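Local coordinates for uncharacterized protein (Lodderomyces elongisporus NRRL YB-4239, PDB 4EXJ) that is of unknown function but has a glutathione S-transferase fold and is probably a Ure2-like protein, at residues E98-E101 with L102-Q106; S137-E140 with K141-A144; P193-E196 with K197-Q200. One frame throughout, in Å; residues are numbered along the deposited sequence. Where two conformers were deposited one is given.

Contact 1: E98-E101 with L102-Q106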
loop_
_atom_site.group_PDB
_atom_site.type_symbol
_atom_site.label_atom_id
_atom_site.label_comp_id
_atom_site.label_asym_id
_atom_site.label_seq_id
_atom_site.Cartn_x
_atom_site.Cartn_y
_atom_site.Cartn_z
ATOM N N GLU B 98 -5.807 -12.371 -5.495
ATOM C CA GLU B 98 -4.889 -11.810 -6.500
ATOM C C GLU B 98 -5.179 -10.315 -6.642
ATOM O O GLU B 98 -4.256 -9.486 -6.674
ATOM C CB GLU B 98 -5.056 -12.490 -7.872
ATOM C CG GLU B 98 -4.446 -13.906 -7.979
ATOM C CD GLU B 98 -4.793 -14.619 -9.276
ATOM O OE1 GLU B 98 -5.122 -13.927 -10.267
ATOM O OE2 GLU B 98 -4.729 -15.875 -9.304
ATOM N N GLN B 99 -6.466 -9.982 -6.744
ATOM C CA GLN B 99 -6.919 -8.608 -6.847
ATOM C C GLN B 99 -6.445 -7.809 -5.642
ATOM O O GLN B 99 -5.905 -6.708 -5.782
ATOM C CB GLN B 99 -8.458 -8.627 -6.918
ATOM C CG GLN B 99 -9.181 -7.316 -6.818
ATOM C CD GLN B 99 -10.661 -7.596 -6.970
ATOM O OE1 GLN B 99 -11.155 -7.770 -8.080
ATOM N NE2 GLN B 99 -11.361 -7.699 -5.856
ATOM N N ASN B 100 -6.630 -8.358 -4.443
ATOM C CA ASN B 100 -6.258 -7.606 -3.247
ATOM C C ASN B 100 -4.757 -7.353 -3.184
ATOM O O ASN B 100 -4.318 -6.241 -2.878
ATOM C CB ASN B 100 -6.715 -8.349 -1.990
ATOM C CG ASN B 100 -7.319 -7.429 -0.961
ATOM O OD1 ASN B 100 -8.295 -6.723 -1.237
ATOM N ND2 ASN B 100 -6.786 -7.471 0.247
ATOM N N GLU B 101 -3.956 -8.384 -3.457
ATOM C CA GLU B 101 -2.513 -8.195 -3.369
ATOM C C GLU B 101 -2.050 -7.180 -4.412
ATOM O O GLU B 101 -1.176 -6.359 -4.122
ATOM C CB GLU B 101 -1.750 -9.530 -3.433
ATOM C CG GLU B 101 -1.757 -10.203 -4.755
ATOM C CD GLU B 101 -1.229 -11.634 -4.697
ATOM O OE1 GLU B 101 -0.841 -12.158 -5.764
ATOM O OE2 GLU B 101 -1.207 -12.231 -3.594
ATOM N N LEU B 102 -2.607 -7.234 -5.622
ATOM C CA LEU B 102 -2.185 -6.263 -6.657
ATOM C C LEU B 102 -2.590 -4.834 -6.362
ATOM O O LEU B 102 -1.873 -3.898 -6.747
ATOM C CB LEU B 102 -2.637 -6.677 -8.062
ATOM C CG LEU B 102 -1.838 -7.884 -8.549
ATOM C CD1 LEU B 102 -2.471 -8.418 -9.825
ATOM C CD2 LEU B 102 -0.372 -7.535 -8.770
ATOM N N LEU B 103 -3.697 -4.640 -5.645
ATOM C CA LEU B 103 -4.083 -3.284 -5.224
ATOM C C LEU B 103 -3.104 -2.760 -4.156
ATOM O O LEU B 103 -2.720 -1.577 -4.160
ATOM C CB LEU B 103 -5.516 -3.275 -4.696
ATOM C CG LEU B 103 -6.575 -3.497 -5.777
ATOM C CD1 LEU B 103 -7.929 -3.685 -5.126
ATOM C CD2 LEU B 103 -6.581 -2.329 -6.732
ATOM N N PHE B 104 -2.671 -3.629 -3.245
ATOM C CA PHE B 104 -1.614 -3.225 -2.311
ATOM C C PHE B 104 -0.311 -2.948 -3.043
ATOM O O PHE B 104 0.339 -1.935 -2.791
ATOM C CB PHE B 104 -1.402 -4.278 -1.209
ATOM C CG PHE B 104 -2.329 -4.097 -0.022
ATOM C CD1 PHE B 104 -2.007 -3.206 0.986
ATOM C CD2 PHE B 104 -3.506 -4.822 0.070
ATOM C CE1 PHE B 104 -2.862 -3.042 2.074
ATOM C CE2 PHE B 104 -4.359 -4.654 1.149
ATOM C CZ PHE B 104 -4.032 -3.770 2.131
ATOM N N TYR B 105 0.044 -3.827 -3.974
ATOM C CA TYR B 105 1.288 -3.665 -4.724
ATOM C C TYR B 105 1.292 -2.351 -5.531
ATOM O O TYR B 105 2.297 -1.588 -5.530
ATOM C CB TYR B 105 1.473 -4.876 -5.667
ATOM C CG TYR B 105 2.770 -4.768 -6.440
ATOM C CD1 TYR B 105 2.823 -4.042 -7.616
ATOM C CD2 TYR B 105 3.939 -5.361 -5.971
ATOM C CE1 TYR B 105 4.013 -3.899 -8.317
ATOM C CE2 TYR B 105 5.141 -5.234 -6.668
ATOM C CZ TYR B 105 5.161 -4.498 -7.841
ATOM O OH TYR B 105 6.348 -4.335 -8.534
ATOM N N GLN B 106 0.184 -2.066 -6.212
ATOM C CA GLN B 106 0.128 -0.848 -7.040
ATOM C C GLN B 106 0.298 0.391 -6.195
ATOM O O GLN B 106 1.016 1.321 -6.562
ATOM C CB GLN B 106 -1.140 -0.789 -7.900
ATOM C CG GLN B 106 -1.124 0.250 -9.014
ATOM C CD GLN B 106 -1.372 1.671 -8.539
ATOM O OE1 GLN B 106 -2.059 1.894 -7.526
ATOM N NE2 GLN B 106 -0.829 2.641 -9.265
#
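Glu98 to Glu101 and Leu102 to Gln106 are consecutive turns of the long helix 93-120. Four backbone bonds of the alpha-helical i to i+4 pattern join them. Leu102 N donates to Glu98 O at 3.0 Å, and Leu103 N to Gln99 O at 3.0 Å. Phe104 N reaches Asn100 O at 3.1 Å, and Tyr105 N reaches Glu101 O at 2.8 Å.

On one side of the helix Asn100 and Phe104 run side by side. The amide nitrogen Asn100 ND2 sits 3.8 Å from Phe104 CE2, at the ring edge and in the ring plane. The amide plane is turned 69° from the ring. The backbone oxygen Asn100 O is also at the edge of this ring, 3.4 Å from Phe104 CD2. Asn100 ND2 is hydrogen-bonded to Asn70 OD1 of the second subunit, and the Phe104 ring stacks on Phe104 of that subunit. This part of the helix therefore lies at the dimer interface of a glutathione S-transferase fold, within its largely helical C-terminal domain.

Gln99 and Leu103 lie against helix 68-79, where both touch Leu73. Gln99 is fully extended, with CG anti to the backbone N (chi1 171°). Its CG comes within 4.2 Å of Leu103 CD1, and its OE1 accepts a hydrogen bond from Tyr87 N. Leu102 packs on Val164 of helix 163-179 and Phe145 of helix 129-149, and its CG lies 3.5 Å from Glu98 O. Glu101 CG sits between the backbone N and the carbonyl carbon (chi1 71°), and the chain runs on extended to OE2, which accepts a hydrogen bond from Thr66 N of the second subunit.

Contact 2: S137-E140 with K141-A144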
loop_
_atom_site.group_PDB
_atom_site.type_symbol
_atom_site.label_atom_id
_atom_site.label_comp_id
_atom_site.label_asym_id
_atom_site.label_seq_id
_atom_site.Cartn_x
_atom_site.Cartn_y
_atom_site.Cartn_z
ATOM N N SER B 137 15.264 3.538 -10.389
ATOM C CA SER B 137 15.440 2.122 -10.059
ATOM C C SER B 137 14.118 1.514 -9.602
ATOM O O SER B 137 13.831 0.345 -9.875
ATOM C CB SER B 137 16.499 1.941 -8.972
ATOM O OG SER B 137 17.733 2.520 -9.356
ATOM N N SER B 138 13.314 2.311 -8.894
ATOM C CA SER B 138 11.992 1.818 -8.464
ATOM C C SER B 138 11.076 1.557 -9.660
ATOM O O SER B 138 10.302 0.599 -9.664
ATOM C CB SER B 138 11.323 2.783 -7.480
ATOM O OG SER B 138 12.037 2.808 -6.262
ATOM N N PHE B 139 11.146 2.409 -10.683
ATOM C CA PHE B 139 10.344 2.189 -11.882
ATOM C C PHE B 139 10.840 0.937 -12.602
ATOM O O PHE B 139 10.063 0.154 -13.108
ATOM C CB PHE B 139 10.506 3.355 -12.861
ATOM C CG PHE B 139 9.552 4.497 -12.627
ATOM C CD1 PHE B 139 8.180 4.278 -12.565
ATOM C CD2 PHE B 139 10.021 5.799 -12.546
ATOM C CE1 PHE B 139 7.289 5.319 -12.378
ATOM C CE2 PHE B 139 9.129 6.875 -12.336
ATOM C CZ PHE B 139 7.772 6.637 -12.253
ATOM N N GLU B 140 12.151 0.796 -12.684
ATOM C CA GLU B 140 12.728 -0.381 -13.325
ATOM C C GLU B 140 12.199 -1.672 -12.692
ATOM O O GLU B 140 11.838 -2.632 -13.402
ATOM C CB GLU B 140 14.246 -0.319 -13.224
ATOM C CG GLU B 140 14.826 0.774 -14.115
ATOM C CD GLU B 140 14.682 0.436 -15.595
ATOM O OE1 GLU B 140 14.243 -0.693 -15.912
ATOM O OE2 GLU B 140 15.011 1.294 -16.444
ATOM N N LYS B 141 12.152 -1.690 -11.361
ATOM C CA LYS B 141 11.640 -2.854 -10.631
ATOM C C LYS B 141 10.165 -3.088 -10.878
ATOM O O LYS B 141 9.737 -4.234 -11.069
ATOM C CB LYS B 141 11.834 -2.691 -9.121
ATOM C CG LYS B 141 13.243 -3.007 -8.641
ATOM C CD LYS B 141 13.413 -2.692 -7.157
ATOM C CE LYS B 141 14.888 -2.756 -6.748
ATOM N NZ LYS B 141 15.142 -2.154 -5.404
ATOM N N VAL B 142 9.371 -2.017 -10.803
ATOM C CA VAL B 142 7.935 -2.168 -10.982
ATOM C C VAL B 142 7.598 -2.652 -12.398
ATOM O O VAL B 142 6.727 -3.492 -12.573
ATOM C CB VAL B 142 7.136 -0.879 -10.539
ATOM C CG1 VAL B 142 7.087 0.168 -11.609
ATOM C CG2 VAL B 142 5.714 -1.240 -10.097
ATOM N N PHE B 143 8.309 -2.141 -13.410
ATOM C CA PHE B 143 8.018 -2.546 -14.771
ATOM C C PHE B 143 8.449 -3.987 -15.035
ATOM O O PHE B 143 7.731 -4.704 -15.724
ATOM C CB PHE B 143 8.631 -1.570 -15.799
ATOM C CG PHE B 143 7.963 -0.216 -15.796
ATOM C CD1 PHE B 143 6.583 -0.125 -15.751
ATOM C CD2 PHE B 143 8.707 0.946 -15.807
ATOM C CE1 PHE B 143 5.948 1.111 -15.732
ATOM C CE2 PHE B 143 8.067 2.188 -15.773
ATOM C CZ PHE B 143 6.693 2.251 -15.746
ATOM N N ALA B 144 9.563 -4.409 -14.443
ATOM C CA ALA B 144 9.993 -5.817 -14.578
ATOM C C ALA B 144 8.914 -6.739 -14.017
ATOM O O ALA B 144 8.580 -7.768 -14.605
ATOM C CB ALA B 144 11.314 -6.067 -13.898
#
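Phe139 and Phe143 stand one turn apart on helix 129-149, with their rings side by side. The ring planes are only 7° from parallel, but they are slid apart. The centroids are 5.8 Å from each other and the rings barely overlap. The closest touch is Phe139 CD1 to Phe143 CE2 at 3.8 Å. Val142 takes part with one methyl, CG1. This methyl lies over the centre of one face of the Phe143 ring, 4.2 Å above its plane. Val142 CG1 is also at the edge of the Phe139 ring, near its plane, 4.4 Å from Phe139 CD1. It is placed there because CG1 sits between the backbone N and the carbonyl carbon of Val142 (chi1 83°). The three side chains thus form one apolar patch.

The backbone beneath is regular alpha helix. Phe143 N donates to Phe139 O at 2.9 Å, and that oxygen also lies 3.1 Å from Phe143 CD2. Lys141, Val142 and Ala144 donate in the same i to i+4 manner to Ser137, Ser138 and Glu140.

The hydroxyl of Ser138 turns back along the helix, and its OG is hydrogen-bonded to Tyr134 O. The Lys141 chain is extended, and its CG passes 3.6 Å from Ser137 O on the exposed side.

The apolar patch looks into the C-terminal helical domain. Phe139 and Phe143 both pack on Arg175 of helix 163-179, and Phe139 also meets Leu179. Val142 touches Tyr105 of helix 93-120, while Ser138 reaches Gln113 and Thr114 of that helix.

Contact 3: P193-E196 with K197-Q200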
loop_
_atom_site.group_PDB
_atom_site.type_symbol
_atom_site.label_atom_id
_atom_site.label_comp_id
_atom_site.label_asym_id
_atom_site.label_seq_id
_atom_site.Cartn_x
_atom_site.Cartn_y
_atom_site.Cartn_z
ATOM N N PRO B 193 7.526 -4.744 -23.468
ATOM C CA PRO B 193 6.471 -4.814 -24.482
ATOM C C PRO B 193 5.126 -5.315 -23.966
ATOM O O PRO B 193 4.093 -4.865 -24.445
ATOM C CB PRO B 193 7.048 -5.792 -25.531
ATOM C CG PRO B 193 8.154 -6.509 -24.824
ATOM C CD PRO B 193 8.721 -5.514 -23.859
ATOM N N ASN B 194 5.133 -6.224 -22.996
ATOM C CA ASN B 194 3.878 -6.673 -22.413
ATOM C C ASN B 194 3.157 -5.526 -21.701
ATOM O O ASN B 194 1.932 -5.413 -21.796
ATOM C CB ASN B 194 4.083 -7.801 -21.407
ATOM C CG ASN B 194 4.640 -9.068 -22.030
ATOM O OD1 ASN B 194 4.598 -9.255 -23.243
ATOM N ND2 ASN B 194 5.155 -9.954 -21.185
ATOM N N VAL B 195 3.917 -4.714 -20.960
ATOM C CA VAL B 195 3.293 -3.599 -20.245
ATOM C C VAL B 195 2.782 -2.567 -21.233
ATOM O O VAL B 195 1.702 -2.019 -21.064
ATOM C CB VAL B 195 4.242 -2.959 -19.228
ATOM C CG1 VAL B 195 3.489 -1.850 -18.429
ATOM C CG2 VAL B 195 4.830 -4.049 -18.312
ATOM N N GLU B 196 3.543 -2.306 -22.293
ATOM C CA GLU B 196 3.058 -1.364 -23.299
ATOM C C GLU B 196 1.754 -1.830 -23.944
ATOM O O GLU B 196 0.814 -1.048 -24.106
ATOM C CB GLU B 196 4.114 -1.129 -24.376
ATOM C CG GLU B 196 3.601 -0.223 -25.508
ATOM C CD GLU B 196 3.533 1.257 -25.127
ATOM O OE1 GLU B 196 4.073 1.648 -24.063
ATOM O OE2 GLU B 196 2.960 2.040 -25.921
ATOM N N LYS B 197 1.706 -3.100 -24.320
ATOM C CA LYS B 197 0.548 -3.643 -25.008
ATOM C C LYS B 197 -0.660 -3.581 -24.079
ATOM O O LYS B 197 -1.751 -3.192 -24.465
ATOM C CB LYS B 197 0.821 -5.088 -25.407
ATOM C CG LYS B 197 -0.257 -5.706 -26.267
ATOM C CD LYS B 197 0.300 -6.878 -27.076
ATOM C CE LYS B 197 0.854 -7.967 -26.167
ATOM N NZ LYS B 197 -0.219 -8.607 -25.343
ATOM N N TRP B 198 -0.435 -3.957 -22.829
ATOM C CA TRP B 198 -1.482 -3.885 -21.844
ATOM C C TRP B 198 -1.942 -2.432 -21.606
ATOM O O TRP B 198 -3.134 -2.170 -21.497
ATOM C CB TRP B 198 -1.023 -4.513 -20.515
ATOM C CG TRP B 198 -1.890 -4.007 -19.393
ATOM C CD1 TRP B 198 -3.083 -4.528 -18.985
ATOM C CD2 TRP B 198 -1.660 -2.838 -18.571
ATOM N NE1 TRP B 198 -3.617 -3.755 -17.965
ATOM C CE2 TRP B 198 -2.758 -2.724 -17.692
ATOM C CE3 TRP B 198 -0.640 -1.888 -18.502
ATOM C CZ2 TRP B 198 -2.870 -1.690 -16.741
ATOM C CZ3 TRP B 198 -0.743 -0.849 -17.541
ATOM C CH2 TRP B 198 -1.856 -0.766 -16.685
ATOM N N PHE B 199 -1.010 -1.489 -21.509
ATOM C CA PHE B 199 -1.417 -0.115 -21.286
ATOM C C PHE B 199 -2.331 0.376 -22.414
ATOM O O PHE B 199 -3.365 1.002 -22.175
ATOM C CB PHE B 199 -0.226 0.835 -21.106
ATOM C CG PHE B 199 -0.643 2.259 -20.871
ATOM C CD1 PHE B 199 -1.248 2.619 -19.675
ATOM C CD2 PHE B 199 -0.482 3.226 -21.861
ATOM C CE1 PHE B 199 -1.647 3.920 -19.450
ATOM C CE2 PHE B 199 -0.881 4.532 -21.647
ATOM C CZ PHE B 199 -1.477 4.878 -20.428
ATOM N N GLN B 200 -1.946 0.085 -23.642
ATOM C CA GLN B 200 -2.737 0.567 -24.771
ATOM C C GLN B 200 -4.147 -0.022 -24.757
ATOM O O GLN B 200 -5.122 0.671 -25.072
ATOM C CB GLN B 200 -2.021 0.248 -26.097
ATOM C CG GLN B 200 -0.707 1.000 -26.294
ATOM C CD GLN B 200 -0.863 2.514 -26.309
ATOM O OE1 GLN B 200 -1.934 3.042 -26.592
ATOM N NE2 GLN B 200 0.211 3.215 -26.007
HETATM O O HOH W 1 -0.058 -7.463 -22.412
#
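Glu196 reaches forward along the helix and Gln200 bends back to meet it. Glu196 CG is anti to its backbone N (chi1 176°), and a bend at chi2 (76°) turns the carboxylate to the next turn. Gln200 bends at its own chi2 and brings its amide alongside. Gln200 NE2 donates to Glu196 OE2 at 3.0 Å, with a nearly straight N-H...O angle of 161°. The donor approaches from above the carboxylate plane, while the oxygen lies close to the amide plane. The other oxygen, Glu196 OE1, forms a salt bridge with Arg176, so each carboxylate oxygen has a partner.

On the buried side Val195 and Trp198 meet at an oblique angle. Val195 CG1 is 4.1 Å from Trp198 CE3. Val195 O lies in plane at the indole edge, 3.5 Å from Trp198 CE3, and accepts a hydrogen bond from Phe199 N at 2.8 Å. Trp198 NE1 is hydrogen-bonded to Asp165 OD1.

The Lys197 chain curls back. A water accepts from Lys197 NZ at 3.2 Å and donates to Asn194 O at 2.9 Å. Asn194 O also accepts a hydrogen bond from Trp198 N.

Pro193 opens helix 193-203, and Glu147 of helix 129-149 accepts hydrogen bonds from the backbone N of Asn194 and Val195. The arrangement is that of a short amphipathic helix packed on the C-terminal helical domain of a glutathione S-transferase fold.

In the fold
All three contacts are successive helical turns within the C-terminal domain, and each lies on a different helix. Contact 1 is the buried one and the only one touched by the second subunit, so Asn100 and Glu101 find partners across the dimer interface. Contacts 2 and 3 are partly buried, with apolar residues inward and mostly polar or charged ones outward. Contact 2 is dominated by aromatic and aliphatic packing; contact 3 adds a side-chain hydrogen bond and a water bridge. Helix 163-179 packs against all three. Tyr105 OH of contact 1 touches Val142 CG2 of contact 2, and Val195 of contact 3 meets Phe143 O. Contacts 1 and 3 do not touch.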